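Peptidase M3B, oligoendopeptidase F (PDB 2QR4) probably hydrolyses peptide bonds in oligopeptides as a zinc-dependent endopeptidase of the M3 family. Local coordinates at residues V255-L260 and A473-P478. Sequence-based numbering, arbitrary orientation.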
ATOM      1  N   VAL A 255       6.712 -24.690 -23.153  1.00 41.97           N
ATOM      2  CA  VAL A 255       7.949 -25.276 -23.671  1.00 36.41           C
ATOM      3  C   VAL A 255       8.995 -25.419 -22.560  1.00 39.01           C
ATOM      4  O   VAL A 255       9.669 -26.440 -22.455  1.00 44.95           O
ATOM      5  CB  VAL A 255       8.507 -24.466 -24.856  1.00 49.87           C
ATOM      6  CG1 VAL A 255       9.867 -24.996 -25.265  1.00 38.46           C
ATOM      7  CG2 VAL A 255       7.521 -24.503 -26.047  1.00 37.19           C
ATOM      8  N   VAL A 256       9.101 -24.410 -21.703  1.00 36.91           N
ATOM      9  CA  VAL A 256      10.021 -24.482 -20.584  1.00 38.15           C
ATOM     10  C   VAL A 256       9.642 -25.612 -19.627  1.00 40.59           C
ATOM     11  O   VAL A 256      10.496 -26.388 -19.218  1.00 46.23           O
ATOM     12  CB  VAL A 256      10.152 -23.134 -19.842  1.00 44.31           C
ATOM     13  CG1 VAL A 256      10.915 -23.323 -18.551  1.00 32.14           C
ATOM     14  CG2 VAL A 256      10.869 -22.101 -20.732  1.00 33.09           C
ATOM     15  N   ASN A 257       8.362 -25.724 -19.293  1.00 45.09           N
ATOM     16  CA  ASN A 257       7.899 -26.842 -18.461  1.00 41.67           C
ATOM     17  C   ASN A 257       8.188 -28.218 -19.045  1.00 45.26           C
ATOM     18  O   ASN A 257       8.554 -29.145 -18.322  1.00 44.28           O
ATOM     19  CB  ASN A 257       6.419 -26.707 -18.119  1.00 38.22           C
ATOM     20  CG  ASN A 257       6.200 -25.901 -16.861  1.00 41.56           C
ATOM     21  OD1 ASN A 257       6.160 -26.448 -15.760  1.00 49.36           O
ATOM     22  ND2 ASN A 257       6.128 -24.589 -17.009  1.00 42.86           N
ATOM     23  N   LYS A 258       8.047 -28.339 -20.356  1.00 39.47           N
ATOM     24  CA  LYS A 258       8.280 -29.602 -21.027  1.00 48.38           C
ATOM     25  C   LYS A 258       9.782 -29.939 -21.049  1.00 48.94           C
ATOM     26  O   LYS A 258      10.151 -31.103 -21.192  1.00 49.98           O
ATOM     27  CB  LYS A 258       7.665 -29.562 -22.434  1.00 43.93           C
ATOM     28  CG  LYS A 258       8.042 -30.711 -23.361  1.00 68.07           C
ATOM     29  CD  LYS A 258       7.429 -30.502 -24.760  1.00 76.15           C
ATOM     30  CE  LYS A 258       8.257 -31.144 -25.886  1.00 79.48           C
ATOM     31  NZ  LYS A 258       8.007 -32.608 -26.012  1.00 80.23           N
ATOM     32  N   HIS A 259      10.640 -28.931 -20.865  1.00 45.12           N
ATOM     33  CA  HIS A 259      12.095 -29.144 -20.902  1.00 36.62           C
ATOM     34  C   HIS A 259      12.823 -28.967 -19.557  1.00 40.39           C
ATOM     35  O   HIS A 259      14.043 -28.789 -19.528  1.00 46.69           O
ATOM     36  CB  HIS A 259      12.759 -28.267 -21.969  1.00 36.41           C
ATOM     37  CG  HIS A 259      12.343 -28.607 -23.362  1.00 49.53           C
ATOM     38  ND1 HIS A 259      13.010 -29.539 -24.126  1.00 45.37           N
ATOM     39  CD2 HIS A 259      11.310 -28.168 -24.117  1.00 38.81           C
ATOM     40  CE1 HIS A 259      12.407 -29.660 -25.293  1.00 31.67           C
ATOM     41  NE2 HIS A 259      11.375 -28.837 -25.316  1.00 44.52           N
ATOM     42  N   LEU A 260      12.087 -29.023 -18.454  1.00 39.66           N
ATOM     43  CA  LEU A 260      12.701 -28.941 -17.126  1.00 38.91           C
ATOM     44  C   LEU A 260      13.735 -30.051 -16.894  1.00 37.55           C
ATOM     45  O   LEU A 260      14.727 -29.842 -16.204  1.00 42.32           O
ATOM     46  CB  LEU A 260      11.633 -28.973 -16.018  1.00 32.92           C
ATOM     47  CG  LEU A 260      10.730 -27.742 -15.985  1.00 44.12           C
ATOM     48  CD1 LEU A 260       9.684 -27.894 -14.930  1.00 31.48           C
ATOM     49  CD2 LEU A 260      11.543 -26.455 -15.766  1.00 31.00           C
ATOM     50  N   ALA A 473      10.792 -26.414  -6.706  1.00 38.40           N
ATOM     51  CA  ALA A 473      11.200 -27.819  -6.699  1.00 39.73           C
ATOM     52  C   ALA A 473      10.920 -28.452  -8.048  1.00 44.58           C
ATOM     53  O   ALA A 473      11.698 -29.280  -8.517  1.00 49.17           O
ATOM     54  CB  ALA A 473      10.468 -28.592  -5.579  1.00 30.57           C
ATOM     55  N   LYS A 474       9.803 -28.055  -8.663  1.00 39.00           N
ATOM     56  CA  LYS A 474       9.443 -28.512 -10.006  1.00 38.13           C
ATOM     57  C   LYS A 474      10.521 -28.086 -11.006  1.00 48.72           C
ATOM     58  O   LYS A 474      10.934 -28.861 -11.863  1.00 47.39           O
ATOM     59  CB  LYS A 474       8.089 -27.918 -10.428  1.00 39.76           C
ATOM     60  CG  LYS A 474       7.575 -28.390 -11.803  1.00 52.74           C
ATOM     61  CD  LYS A 474       6.185 -27.820 -12.180  1.00 46.46           C
ATOM     62  CE  LYS A 474       6.321 -26.419 -12.809  1.00 61.83           C
ATOM     63  NZ  LYS A 474       5.057 -25.893 -13.443  1.00 51.35           N
ATOM     64  N   TYR A 475      10.965 -26.837 -10.891  1.00 41.57           N
ATOM     65  CA  TYR A 475      11.990 -26.322 -11.772  1.00 42.24           C
ATOM     66  C   TYR A 475      13.360 -26.949 -11.521  1.00 44.97           C
ATOM     67  O   TYR A 475      14.002 -27.429 -12.432  1.00 36.15           O
ATOM     68  CB  TYR A 475      12.057 -24.802 -11.682  1.00 41.11           C
ATOM     69  CG  TYR A 475      11.152 -24.125 -12.670  1.00 41.76           C
ATOM     70  CD1 TYR A 475       9.784 -24.187 -12.520  1.00 36.37           C
ATOM     71  CD2 TYR A 475      11.669 -23.441 -13.776  1.00 36.87           C
ATOM     72  CE1 TYR A 475       8.936 -23.587 -13.428  1.00 38.79           C
ATOM     73  CE2 TYR A 475      10.835 -22.828 -14.686  1.00 32.78           C
ATOM     74  CZ  TYR A 475       9.461 -22.912 -14.505  1.00 40.54           C
ATOM     75  OH  TYR A 475       8.592 -22.330 -15.392  1.00 43.46           O
ATOM     76  N   TYR A 476      13.804 -26.995 -10.282  1.00 45.42           N
ATOM     77  CA  TYR A 476      15.158 -27.456 -10.056  1.00 39.01           C
ATOM     78  C   TYR A 476      15.333 -28.960 -10.000  1.00 46.63           C
ATOM     79  O   TYR A 476      16.425 -29.456 -10.266  1.00 43.52           O
ATOM     80  CB  TYR A 476      15.757 -26.765  -8.838  1.00 46.19           C
ATOM     81  CG  TYR A 476      16.106 -25.330  -9.164  1.00 52.12           C
ATOM     82  CD1 TYR A 476      17.293 -25.009  -9.831  1.00 43.45           C
ATOM     83  CD2 TYR A 476      15.230 -24.302  -8.861  1.00 40.81           C
ATOM     84  CE1 TYR A 476      17.604 -23.689 -10.133  1.00 47.97           C
ATOM     85  CE2 TYR A 476      15.531 -22.990  -9.173  1.00 45.75           C
ATOM     86  CZ  TYR A 476      16.718 -22.690  -9.792  1.00 44.93           C
ATOM     87  OH  TYR A 476      16.996 -21.387 -10.087  1.00 55.12           O
ATOM     88  N   GLY A 477      14.267 -29.686  -9.671  1.00 38.10           N
ATOM     89  CA  GLY A 477      14.339 -31.139  -9.643  1.00 41.52           C
ATOM     90  C   GLY A 477      15.013 -31.705  -8.409  1.00 46.04           C
ATOM     91  O   GLY A 477      15.404 -30.961  -7.518  1.00 44.43           O
ATOM     92  N   PRO A 478      15.163 -33.038  -8.357  1.00 48.93           N
ATOM     93  CA  PRO A 478      15.628 -33.735  -7.153  1.00 54.34           C
ATOM     94  C   PRO A 478      17.117 -33.557  -6.831  1.00 50.90           C
ATOM     95  O   PRO A 478      17.558 -33.964  -5.758  1.00 48.79           O
ATOM     96  CB  PRO A 478      15.343 -35.209  -7.469  1.00 51.66           C
ATOM     97  CG  PRO A 478      15.422 -35.292  -8.969  1.00 49.24           C
ATOM     98  CD  PRO A 478      14.898 -33.964  -9.477  1.00 43.52           C
TER
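Leu260, just beyond the C-terminal end of helix 246-258, meets Tyr475 in the last turn of helix 461-476, within the largely helical fold of this M3-family peptidase. The buried part of the contact is mainly apolar. Leu260 lays CD2 over one face of the Tyr475 ring in a CH-pi contact, 3.9 Å from the ring centroid and 20° off the normal, displaced toward the rim so that the ring atom CD2 is nearest. CG of Leu260 stands anti to its own carbonyl carbon, and the two methyls fork from it: while CD2 takes the ring, CD1 rests 3.5 Å from the carbonyl O of Lys474, which is hydrogen-bonded to His264. Val256 adds CG1 at 3.9 Å from CE2 of Tyr475, approaching the ring obliquely, and its side chain also touches Phe437 of helix 418-454 and Met563 of helix 557-579.

The more open side is polar and built from the partly exposed Asn257 and Lys474. Here the amide plane of Asn257 crosses the tyrosine ring at about a right angle, and ND2 lies 3.7 Å from Tyr475 OH, a contact without a hydrogen bond. Glu444 joins these groups from helix 418-454: OE1 is hydrogen-bonded to both Asn257 ND2 and Tyr475 OH, while OE2 forms a salt bridge with Lys474, which probably offsets the lysine's charge. The lysine chain bends at chi3 (84°), bringing CE close to the amide oxygen, and NZ donates to Asn257 OD1 over 2.6 Å, tilted 18° from the carbonyl plane.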